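Local coordinates for SLH domain-containing protein (Pseudoflavonifractor capillosus, PDB 4OJU) that is of unknown function but carries BspA-type leucine-rich repeats in this fragment, which may serve in protein binding, with S-layer homology domains elsewhere in the full-length protein, at residues A[61-64]-A[65-68]. Numbering follows the deposited sequence. Where two conformers were deposited one is given.
Sequences KAFE and ETNI
Phe63 O accepts two bonds from Thr66, the shorter from OG1 at 2.8 Å and a weak one from the backbone N at 3.2 Å, though crowding from elsewhere makes the position of this oxygen less certain. The backbone bond closes a type II beta turn from Phe63 to Thr66, which overlaps a type I turn from Lys61 to Glu64 in the loop between strands 52-58 and 70-72 of the leucine-rich repeat solenoid. With chi1 at 59°, Thr66 holds OG1 between its own N and carbonyl carbon, facing back across the turn and near the plane of the Phe63 ring, at its edge. The ring itself is buried, stacked with Phe85 and with Tyr29 of strand 24-29, and packed on Leu26 of the same strand. At the interface with the second subunit, Glu64 and Glu65 lie side by side, pointing the same way, their carboxylate planes 38° apart. Lys61 NZ of the second subunit forms a salt bridge to Glu64 OE2. Glu65 was modelled in two conformers, so the 3.2 Å approach of its OE2 to Glu64 OE2 is doubtful, and so are its salt bridges to Lys61 and Arg82 of that subunit, which would probably offset the like charges. Farther along, Ile68 crosses Phe63 at about a right angle, its CD1 methyl lying 3.8 Å from Phe63 CD2.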
ATOM      1  N   LYS A  61     -15.532   7.958 -11.799  1.00 22.25           N
ATOM      2  CA  LYS A  61     -14.549   8.870 -12.403  1.00 22.51           C
ATOM      3  C   LYS A  61     -15.055  10.308 -12.618  1.00 24.01           C
ATOM      4  O   LYS A  61     -14.429  11.022 -13.398  1.00 23.74           O
ATOM      5  CB  LYS A  61     -14.075   8.313 -13.778  1.00 25.49           C
ATOM      6  CG  LYS A  61     -13.318   6.996 -13.714  1.00 26.77           C
ATOM      7  CD  LYS A  61     -13.088   6.429 -15.116  1.00 34.94           C
ATOM      8  CE  LYS A  61     -12.092   5.292 -15.082  1.00 54.50           C
ATOM      9  NZ  LYS A  61     -11.755   4.766 -16.432  1.00 64.16           N
ATOM     10  N   ALA A  62     -16.108  10.767 -11.905  1.00 19.63           N
ATOM     11  CA  ALA A  62     -16.663  12.111 -12.140  1.00 20.76           C
ATOM     12  C   ALA A  62     -15.612  13.230 -12.014  1.00 25.01           C
ATOM     13  O   ALA A  62     -15.618  14.163 -12.813  1.00 25.36           O
ATOM     14  CB  ALA A  62     -17.830  12.387 -11.187  1.00 21.49           C
ATOM     15  N   PHE A  63     -14.708  13.126 -11.014  1.00 20.87           N
ATOM     16  CA  PHE A  63     -13.668  14.129 -10.752  1.00 19.69           C
ATOM     17  C   PHE A  63     -12.274  13.610 -11.033  1.00 23.81           C
ATOM     18  O   PHE A  63     -11.311  14.210 -10.568  1.00 22.13           O
ATOM     19  CB  PHE A  63     -13.711  14.564  -9.277  1.00 19.91           C
ATOM     20  CG  PHE A  63     -14.892  15.410  -8.891  1.00 21.06           C
ATOM     21  CD1 PHE A  63     -16.124  14.827  -8.602  1.00 24.38           C
ATOM     22  CD2 PHE A  63     -14.764  16.785  -8.767  1.00 22.59           C
ATOM     23  CE1 PHE A  63     -17.201  15.608  -8.201  1.00 25.59           C
ATOM     24  CE2 PHE A  63     -15.840  17.563  -8.359  1.00 25.30           C
ATOM     25  CZ  PHE A  63     -17.056  16.978  -8.102  1.00 23.58           C
ATOM     26  N   GLU A  64     -12.153  12.521 -11.785  1.00 20.30           N
ATOM     27  CA  GLU A  64     -10.865  11.891 -12.069  1.00 22.59           C
ATOM     28  C   GLU A  64      -9.859  12.867 -12.641  1.00 25.90           C
ATOM     29  O   GLU A  64     -10.173  13.554 -13.612  1.00 25.45           O
ATOM     30  CB  GLU A  64     -11.062  10.735 -13.072  1.00 24.62           C
ATOM     31  CG  GLU A  64      -9.826   9.894 -13.317  1.00 36.27           C
ATOM     32  CD  GLU A  64      -9.829   9.033 -14.567  1.00 51.02           C
ATOM     33  OE1 GLU A  64     -10.682   9.269 -15.457  1.00 43.87           O
ATOM     34  OE2 GLU A  64      -8.885   8.223 -14.713  1.00 50.06           O
ATOM     35  N   GLU A  65      -8.640  12.894 -12.065  0.50 22.84           N
ATOM     36  CA  GLU A  65      -7.520  13.721 -12.521  0.50 24.18           C
ATOM     37  C   GLU A  65      -7.887  15.210 -12.638  0.50 27.17           C
ATOM     38  O   GLU A  65      -7.429  15.866 -13.576  0.50 28.66           O
ATOM     39  CB  GLU A  65      -6.990  13.216 -13.890  0.50 26.40           C
ATOM     40  CG  GLU A  65      -6.322  11.851 -13.861  0.50 38.11           C
ATOM     41  CD  GLU A  65      -6.442  10.999 -15.115  0.50 45.86           C
ATOM     42  OE1 GLU A  65      -6.808  11.549 -16.183  0.50 28.64           O
ATOM     43  OE2 GLU A  65      -6.160   9.779 -15.029  0.50 25.36           O
ATOM     44  N   THR A  66      -8.711  15.745 -11.715  1.00 23.29           N
ATOM     45  CA  THR A  66      -9.058  17.183 -11.769  1.00 23.54           C
ATOM     46  C   THR A  66      -8.165  17.939 -10.786  1.00 28.17           C
ATOM     47  O   THR A  66      -7.442  17.321 -10.005  1.00 28.19           O
ATOM     48  CB  THR A  66     -10.556  17.457 -11.564  1.00 26.16           C
ATOM     49  OG1 THR A  66     -10.940  16.945 -10.291  1.00 24.68           O
ATOM     50  CG2 THR A  66     -11.419  16.868 -12.667  1.00 28.28           C
ATOM     51  N   ASN A  67      -8.211  19.272 -10.830  1.00 25.33           N
ATOM     52  CA  ASN A  67      -7.339  20.148 -10.039  1.00 26.69           C
ATOM     53  C   ASN A  67      -7.971  20.548  -8.700  1.00 30.80           C
ATOM     54  O   ASN A  67      -7.497  21.494  -8.068  1.00 31.81           O
ATOM     55  CB  ASN A  67      -7.045  21.419 -10.867  1.00 27.31           C
ATOM     56  CG  ASN A  67      -8.272  22.283 -11.124  1.00 37.01           C
ATOM     57  OD1 ASN A  67      -9.414  21.930 -10.802  1.00 32.57           O
ATOM     58  ND2 ASN A  67      -8.076  23.441 -11.718  1.00 33.50           N
ATOM     59  N   ILE A  68      -9.069  19.892  -8.297  1.00 24.64           N
ATOM     60  CA  ILE A  68      -9.762  20.301  -7.074  1.00 24.17           C
ATOM     61  C   ILE A  68      -8.846  20.203  -5.844  1.00 27.98           C
ATOM     62  O   ILE A  68      -8.023  19.294  -5.744  1.00 27.07           O
ATOM     63  CB  ILE A  68     -11.094  19.542  -6.852  1.00 25.62           C
ATOM     64  CG1 ILE A  68     -10.893  18.015  -6.698  1.00 24.21           C
ATOM     65  CG2 ILE A  68     -12.110  19.890  -7.963  1.00 24.84           C
ATOM     66  CD1 ILE A  68     -12.160  17.268  -6.060  1.00 25.90           C
TER